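Local structure of insecticyanin-A (Manduca sexta, 1Z24) at residues A[29-34]-A[163-168]; A[87-92]-A[100-105]. The protein binds the gamma isomer of biliverdin IX and, together with lipoprotein-bound carotenes, gives hornworms their green camouflage colour. One frame throughout, in Å; residues are numbered along the deposited sequence.

Interaction 1 (A[29-34]-A[163-168]); sequences EIAKLP and SKFISN
Ala31 and Ser167 face each other as a non-hydrogen-bonded antiparallel pair, Lys32 and Ile166 follow as a hydrogen-bonded one, with Lys32 N giving to Ile166 O and Ile166 N to Lys32 O, and one residue past the pairing Asn168 N donates to Ile30 O over 2.8 Å. The polar side-chain contact is Asn168 ND2 donating to Glu29 OE2 at 2.9 Å, with the carboxylate and amide planes turned 35° apart. Lys32 NZ reaches the same oxygen, also at 2.9 Å, as a salt bridge within the strand. The two donors come from opposite faces of the carboxylate plane, the amide on the anti side of OE2 and the ammonium on the syn side, which should fix the rotation of the group. The bend at the end of the lysine, chi4 -70°, turns NZ to the carboxylate. Glu38 lies close to Glu29 OE1, and the nearby lysine charge probably offsets part of that repulsion. The rest of the contact is largely apolar. Leu33 CD2 sits over one face of the Phe165 ring, 4.1 Å from its centroid and displaced toward the rim, while the backbone of Lys32 meets the ring edge at CD1. Ala31 CB touches Phe165 CB, and Pro34 CD packs on Ile166 CD1 at 3.8 Å. Strand 166-167 thus adds itself to the first long strand of the lipocalin barrel, 25-32, after the chain has passed through helix 144-154. Strand 25-32 is also bonded to strand 127-136, where Ile30 and Ala31 both face Ile134 in a classic beta bulge. Phe165 rests on Ile134 and Ile160, Pro34 touches Ile3 of strand 3-6, and Glu29 pairs by its backbone with Thr44 of strand 44-50.

Interaction 2 (A[87-92]-A[100-105]); sequences KYVMTF and NLVPWV. With BLV (biliverdin IX gamma chromophore), chain B.
Lys87 lays its side chain beside Trp104, the two pointing the same way. From CB the chain leaves with CG anti to the backbone N (chi1 -160°), and CG meets Val102 CG1 at 4.0 Å. CD comes next to Trp104 CE2, at the junction of the indole rings. A bend at chi3 (-65°) then sets CE over the centre of the six-membered ring, 3.6 Å from its centroid. NZ, at the tip, stays above the same face in a cation-pi contact, 3.8 Å from the centroid, and forms a salt bridge with Asp79. An alanine at Trp104 removes the indole under CD, CE and NZ, and would probably leave the lysine held by Asp79 at its tip but its chain freer to turn. The two strands form a beta hairpin of the lipocalin barrel, 88-94 with 97-108, and Met90 and Leu101 exchange paired backbone bonds. In the break of the second strand a weak bond runs from Tyr88 N to Pro103 O, and beyond it Lys87 bridges Trp104. Pro103 CD lies over one face of the Tyr88 ring, toward its rim, and Pro103 CG comes 3.5 Å from Tyr88 CZ. Val105 CG2 meets the ring edge; Tyr88 OH is hydrogen-bonded to Tyr48 and Asn116. Thr91 OG1 donates to Asn100 OD1 over 2.8 Å. On the pocket face, Met90 CE touches Pro103 CG and biliverdin CHB, while Leu101 CD1 approaches biliverdin OD at 3.4 Å.

How the interactions relate
Interactions 1 and 2 belong to the same curled sheet but lie on opposite sides of the chain's centre, their centres about 19 Å apart and their nearest atoms about 10 Å apart. Both are partly buried and antiparallel. Residues 87-92 and 100-105 form a local hairpin whose apolar side lines the pigment pocket with several side chains, whereas 29-34 and 163-168 bring together distant parts of the sequence and reach the biliverdin through Glu29. Their charges are used differently: in interaction 1 a buried carboxylate is shared by lysine and amide, while in interaction 2 a partly exposed lysine lies on an indole and is paired with Asp79.

Interaction 1 (A[29-34]-A[163-168])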
loop_
_atom_site.group_PDB
_atom_site.type_symbol
_atom_site.label_atom_id
_atom_site.label_comp_id
_atom_site.label_asym_id
_atom_site.label_seq_id
_atom_site.Cartn_x
_atom_site.Cartn_y
_atom_site.Cartn_z
ATOM N N GLU A 29 13.484 22.031 -7.577
ATOM C CA GLU A 29 13.458 20.692 -7.005
ATOM C C GLU A 29 14.389 20.669 -5.797
ATOM O O GLU A 29 15.559 20.504 -5.956
ATOM C CB GLU A 29 13.921 19.711 -8.079
ATOM C CG GLU A 29 14.137 18.323 -7.463
ATOM C CD GLU A 29 14.609 17.405 -8.509
ATOM O OE1 GLU A 29 13.860 16.911 -9.351
ATOM O OE2 GLU A 29 15.903 17.251 -8.456
ATOM N N ILE A 30 13.867 20.884 -4.603
ATOM C CA ILE A 30 14.664 20.926 -3.406
ATOM C C ILE A 30 15.224 19.578 -3.170
ATOM O O ILE A 30 16.356 19.393 -2.761
ATOM C CB ILE A 30 13.744 21.323 -2.244
ATOM C CG1 ILE A 30 13.244 22.727 -2.441
ATOM C CG2 ILE A 30 14.488 21.262 -0.933
ATOM C CD1 ILE A 30 14.379 23.693 -2.645
ATOM N N ALA A 31 14.419 18.587 -3.424
ATOM C CA ALA A 31 14.930 17.240 -3.210
ATOM C C ALA A 31 14.083 16.279 -3.975
ATOM O O ALA A 31 12.945 16.621 -4.343
ATOM C CB ALA A 31 14.870 16.815 -1.767
ATOM N N LYS A 32 14.610 15.079 -4.209
ATOM C CA LYS A 32 13.809 14.077 -4.929
ATOM C C LYS A 32 14.235 12.682 -4.522
ATOM O O LYS A 32 15.276 12.570 -3.903
ATOM C CB LYS A 32 14.135 14.131 -6.458
ATOM C CG LYS A 32 15.643 13.930 -6.758
ATOM C CD LYS A 32 15.982 13.737 -8.233
ATOM C CE LYS A 32 17.506 13.812 -8.536
ATOM N NZ LYS A 32 17.960 15.189 -8.372
ATOM N N LEU A 33 13.427 11.646 -4.874
ATOM C CA LEU A 33 13.827 10.290 -4.633
ATOM C C LEU A 33 14.679 9.994 -5.902
ATOM O O LEU A 33 14.436 10.698 -6.919
ATOM C CB LEU A 33 12.656 9.310 -4.595
ATOM C CG LEU A 33 11.744 9.434 -3.360
ATOM C CD1 LEU A 33 10.749 8.284 -3.344
ATOM C CD2 LEU A 33 12.483 9.442 -2.059
ATOM N N PRO A 34 15.649 9.081 -5.870
ATOM C CA PRO A 34 16.430 8.827 -7.055
ATOM C C PRO A 34 15.582 8.499 -8.287
ATOM O O PRO A 34 14.549 7.832 -8.156
ATOM C CB PRO A 34 17.141 7.517 -6.788
ATOM C CG PRO A 34 17.114 7.280 -5.329
ATOM C CD PRO A 34 16.060 8.187 -4.784
ATOM N N SER A 163 13.351 9.409 4.288
ATOM C CA SER A 163 14.761 9.270 4.488
ATOM C C SER A 163 15.465 8.955 3.207
ATOM O O SER A 163 16.671 8.877 3.162
ATOM C CB SER A 163 15.020 8.161 5.490
ATOM O OG SER A 163 14.934 6.930 4.845
ATOM N N LYS A 164 14.734 8.755 2.155
ATOM C CA LYS A 164 15.437 8.441 0.939
ATOM C C LYS A 164 15.557 9.670 0.049
ATOM O O LYS A 164 16.053 9.567 -1.035
ATOM C CB LYS A 164 14.636 7.408 0.248
ATOM C CG LYS A 164 14.645 6.106 1.027
ATOM C CD LYS A 164 16.061 5.590 1.145
ATOM C CE LYS A 164 16.202 4.290 1.928
ATOM N NZ LYS A 164 15.921 3.101 1.114
ATOM N N PHE A 165 15.097 10.845 0.473
ATOM C CA PHE A 165 15.215 12.034 -0.381
ATOM C C PHE A 165 16.659 12.493 -0.565
ATOM O O PHE A 165 17.504 12.377 0.302
ATOM C CB PHE A 165 14.439 13.249 0.070
ATOM C CG PHE A 165 12.975 13.219 -0.267
ATOM C CD1 PHE A 165 12.550 13.384 -1.577
ATOM C CD2 PHE A 165 12.018 13.023 0.729
ATOM C CE1 PHE A 165 11.190 13.334 -1.888
ATOM C CE2 PHE A 165 10.657 12.962 0.461
ATOM C CZ PHE A 165 10.263 13.122 -0.864
ATOM N N ILE A 166 16.940 13.019 -1.721
ATOM C CA ILE A 166 18.262 13.500 -2.034
ATOM C C ILE A 166 18.151 14.964 -2.394
ATOM O O ILE A 166 17.424 15.299 -3.324
ATOM C CB ILE A 166 18.837 12.740 -3.194
ATOM C CG1 ILE A 166 19.185 11.309 -2.762
ATOM C CG2 ILE A 166 20.123 13.449 -3.586
ATOM C CD1 ILE A 166 19.061 10.415 -3.988
ATOM N N SER A 167 18.878 15.827 -1.668
ATOM C CA SER A 167 18.838 17.286 -1.866
ATOM C C SER A 167 19.494 17.760 -3.124
ATOM O O SER A 167 20.533 17.210 -3.480
ATOM C CB SER A 167 19.418 17.922 -0.647
ATOM O OG SER A 167 18.408 18.036 0.355
ATOM N N ASN A 168 18.884 18.733 -3.811
ATOM C CA ASN A 168 19.440 19.284 -5.047
ATOM C C ASN A 168 20.322 20.518 -4.711
ATOM O O ASN A 168 20.431 20.928 -3.577
ATOM C CB ASN A 168 18.428 19.674 -6.085
ATOM C CG ASN A 168 19.076 19.516 -7.434
ATOM O OD1 ASN A 168 20.239 19.892 -7.667
ATOM N ND2 ASN A 168 18.331 18.911 -8.315
#

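Interaction 2 (A[87-92]-A[100-105])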
loop_
_atom_site.group_PDB
_atom_site.type_symbol
_atom_site.label_atom_id
_atom_site.label_comp_id
_atom_site.label_asym_id
_atom_site.label_seq_id
_atom_site.Cartn_x
_atom_site.Cartn_y
_atom_site.Cartn_z
ATOM N N LYS A 87 -3.427 16.082 -10.885
ATOM C CA LYS A 87 -2.788 15.127 -11.738
ATOM C C LYS A 87 -2.677 15.766 -13.105
ATOM O O LYS A 87 -3.671 16.244 -13.673
ATOM C CB LYS A 87 -3.654 13.848 -11.667
ATOM C CG LYS A 87 -2.872 12.622 -12.109
ATOM C CD LYS A 87 -3.748 11.382 -12.282
ATOM C CE LYS A 87 -4.387 10.880 -11.002
ATOM N NZ LYS A 87 -5.141 9.622 -11.255
ATOM N N TYR A 88 -1.458 15.808 -13.639
ATOM C CA TYR A 88 -1.244 16.425 -14.929
ATOM C C TYR A 88 -0.329 15.629 -15.842
ATOM O O TYR A 88 0.436 14.751 -15.437
ATOM C CB TYR A 88 -0.846 17.928 -14.732
ATOM C CG TYR A 88 0.471 18.125 -14.039
ATOM C CD1 TYR A 88 1.672 18.229 -14.760
ATOM C CD2 TYR A 88 0.522 18.136 -12.639
ATOM C CE1 TYR A 88 2.909 18.435 -14.131
ATOM C CE2 TYR A 88 1.742 18.317 -11.987
ATOM C CZ TYR A 88 2.916 18.469 -12.730
ATOM O OH TYR A 88 4.096 18.618 -12.042
ATOM N N VAL A 89 -0.416 15.952 -17.111
ATOM C CA VAL A 89 0.389 15.277 -18.108
ATOM C C VAL A 89 1.283 16.265 -18.823
ATOM O O VAL A 89 0.814 17.344 -19.169
ATOM C CB VAL A 89 -0.528 14.714 -19.183
ATOM C CG1 VAL A 89 0.288 13.919 -20.245
ATOM C CG2 VAL A 89 -1.688 13.963 -18.497
ATOM N N MET A 90 2.555 15.854 -19.008
ATOM C CA MET A 90 3.580 16.611 -19.682
ATOM C C MET A 90 3.950 15.797 -20.891
ATOM O O MET A 90 4.297 14.633 -20.768
ATOM C CB MET A 90 4.779 16.785 -18.787
ATOM C CG MET A 90 4.379 17.613 -17.568
ATOM S SD MET A 90 5.879 18.032 -16.627
ATOM C CE MET A 90 6.453 16.402 -15.981
ATOM N N THR A 91 3.828 16.404 -22.052
ATOM C CA THR A 91 4.132 15.695 -23.235
ATOM C C THR A 91 5.285 16.342 -23.888
ATOM O O THR A 91 5.314 17.562 -24.157
ATOM C CB THR A 91 2.961 15.827 -24.156
ATOM O OG1 THR A 91 1.809 15.254 -23.529
ATOM C CG2 THR A 91 3.291 15.130 -25.476
ATOM N N PHE A 92 6.241 15.486 -24.121
ATOM C CA PHE A 92 7.505 15.861 -24.772
ATOM C C PHE A 92 7.768 15.023 -26.026
ATOM O O PHE A 92 7.430 13.854 -26.064
ATOM C CB PHE A 92 8.718 15.604 -23.851
ATOM C CG PHE A 92 8.608 16.443 -22.640
ATOM C CD1 PHE A 92 8.871 17.817 -22.689
ATOM C CD2 PHE A 92 8.165 15.843 -21.459
ATOM C CE1 PHE A 92 8.735 18.578 -21.529
ATOM C CE2 PHE A 92 8.036 16.588 -20.279
ATOM C CZ PHE A 92 8.327 17.950 -20.348
ATOM N N ASN A 100 4.600 10.908 -22.448
ATOM C CA ASN A 100 3.511 11.446 -21.642
ATOM C C ASN A 100 3.767 11.190 -20.156
ATOM O O ASN A 100 3.455 10.139 -19.624
ATOM C CB ASN A 100 2.194 10.877 -22.018
ATOM C CG ASN A 100 1.881 11.283 -23.439
ATOM O OD1 ASN A 100 1.617 12.423 -23.766
ATOM N ND2 ASN A 100 1.974 10.360 -24.334
ATOM N N LEU A 101 4.367 12.168 -19.492
ATOM C CA LEU A 101 4.672 12.053 -18.071
ATOM C C LEU A 101 3.512 12.517 -17.216
ATOM O O LEU A 101 2.854 13.549 -17.490
ATOM C CB LEU A 101 5.980 12.727 -17.627
ATOM C CG LEU A 101 7.159 12.368 -18.559
ATOM C CD1 LEU A 101 8.406 13.114 -18.104
ATOM C CD2 LEU A 101 7.453 10.848 -18.473
ATOM N N VAL A 102 3.293 11.747 -16.145
ATOM C CA VAL A 102 2.210 12.048 -15.286
ATOM C C VAL A 102 2.503 12.167 -13.810
ATOM O O VAL A 102 2.347 11.189 -13.088
ATOM C CB VAL A 102 1.082 10.974 -15.515
ATOM C CG1 VAL A 102 -0.163 11.321 -14.702
ATOM C CG2 VAL A 102 0.664 10.799 -16.965
ATOM N N PRO A 103 2.856 13.352 -13.345
ATOM C CA PRO A 103 3.093 13.491 -11.926
ATOM C C PRO A 103 1.780 13.654 -11.147
ATOM O O PRO A 103 0.818 14.269 -11.586
ATOM C CB PRO A 103 3.867 14.791 -11.771
ATOM C CG PRO A 103 4.181 15.270 -13.188
ATOM C CD PRO A 103 3.127 14.631 -14.064
ATOM N N TRP A 104 1.737 13.087 -9.986
ATOM C CA TRP A 104 0.579 13.208 -9.160
ATOM C C TRP A 104 0.952 14.207 -8.056
ATOM O O TRP A 104 1.997 14.088 -7.437
ATOM C CB TRP A 104 0.265 11.872 -8.393
ATOM C CG TRP A 104 -0.183 10.796 -9.324
ATOM C CD1 TRP A 104 0.364 10.544 -10.551
ATOM C CD2 TRP A 104 -1.211 9.826 -9.128
ATOM N NE1 TRP A 104 -0.275 9.488 -11.146
ATOM C CE2 TRP A 104 -1.238 8.999 -10.265
ATOM C CE3 TRP A 104 -2.056 9.528 -8.075
ATOM C CZ2 TRP A 104 -2.120 7.896 -10.372
ATOM C CZ3 TRP A 104 -2.950 8.483 -8.170
ATOM C CH2 TRP A 104 -2.958 7.657 -9.299
ATOM N N VAL A 105 0.103 15.186 -7.796
ATOM C CA VAL A 105 0.365 16.169 -6.754
ATOM C C VAL A 105 -0.336 15.723 -5.493
ATOM O O VAL A 105 -1.573 15.758 -5.391
ATOM C CB VAL A 105 -0.150 17.591 -7.140
ATOM C CG1 VAL A 105 0.305 18.679 -6.100
ATOM C CG2 VAL A 105 0.543 17.902 -8.465
HETATM N NA BLV B . 10.009 12.773 -14.605
HETATM C C1A BLV B . 9.945 11.486 -15.023
HETATM C C2A BLV B . 8.661 10.855 -14.771
HETATM C C3A BLV B . 7.896 11.816 -14.179
HETATM C C4A BLV B . 8.758 13.008 -14.072
HETATM C CMA BLV B . 6.431 11.728 -13.605
HETATM O OA BLV B . 10.879 10.933 -15.565
HETATM C CAA BLV B . 8.311 9.450 -15.054
HETATM C CBA BLV B . 8.986 8.700 -13.945
HETATM C CGA BLV B . 8.875 7.202 -14.228
HETATM O O1A BLV B . 8.084 6.503 -13.657
HETATM O O2A BLV B . 9.573 6.725 -15.066
HETATM C CHB BLV B . 8.334 14.194 -13.475
HETATM N NB BLV B . 10.266 15.665 -13.764
HETATM C C1B BLV B . 9.088 15.309 -13.145
HETATM C C2B BLV B . 8.723 16.271 -12.136
HETATM C C3B BLV B . 9.687 17.193 -12.154
HETATM C C4B BLV B . 10.666 16.797 -13.172
HETATM C CMB BLV B . 7.483 16.233 -11.256
HETATM C CAB BLV B . 9.768 18.404 -11.273
HETATM C CBB BLV B . 11.035 18.665 -10.813
HETATM C CHC BLV B . 11.792 17.564 -13.501
HETATM N NC BLV B . 13.045 16.331 -15.168
HETATM C C1C BLV B . 12.721 17.462 -14.495
HETATM C C2C BLV B . 13.543 18.600 -14.937
HETATM C C3C BLV B . 14.371 18.231 -15.917
HETATM C C4C BLV B . 14.052 16.754 -16.074
HETATM C CMC BLV B . 13.380 19.961 -14.446
HETATM C CAC BLV B . 15.451 18.956 -16.743
HETATM C CBC BLV B . 15.795 18.510 -17.975
HETATM C CHD BLV B . 14.750 15.852 -16.952
HETATM N ND BLV B . 12.864 14.375 -17.555
HETATM C C1D BLV B . 14.225 14.781 -17.646
HETATM C C2D BLV B . 14.952 13.905 -18.617
HETATM C C3D BLV B . 14.047 12.988 -19.101
HETATM C C4D BLV B . 12.793 13.309 -18.444
HETATM C CMD BLV B . 16.399 13.959 -19.002
HETATM O OD BLV B . 11.769 12.704 -18.657
HETATM C CAD BLV B . 14.303 11.927 -20.097
HETATM C CBD BLV B . 13.745 12.390 -21.430
HETATM C CGD BLV B . 13.776 11.234 -22.495
HETATM O O1D BLV B . 14.693 11.147 -23.248
HETATM O O2D BLV B . 12.891 10.401 -22.555
#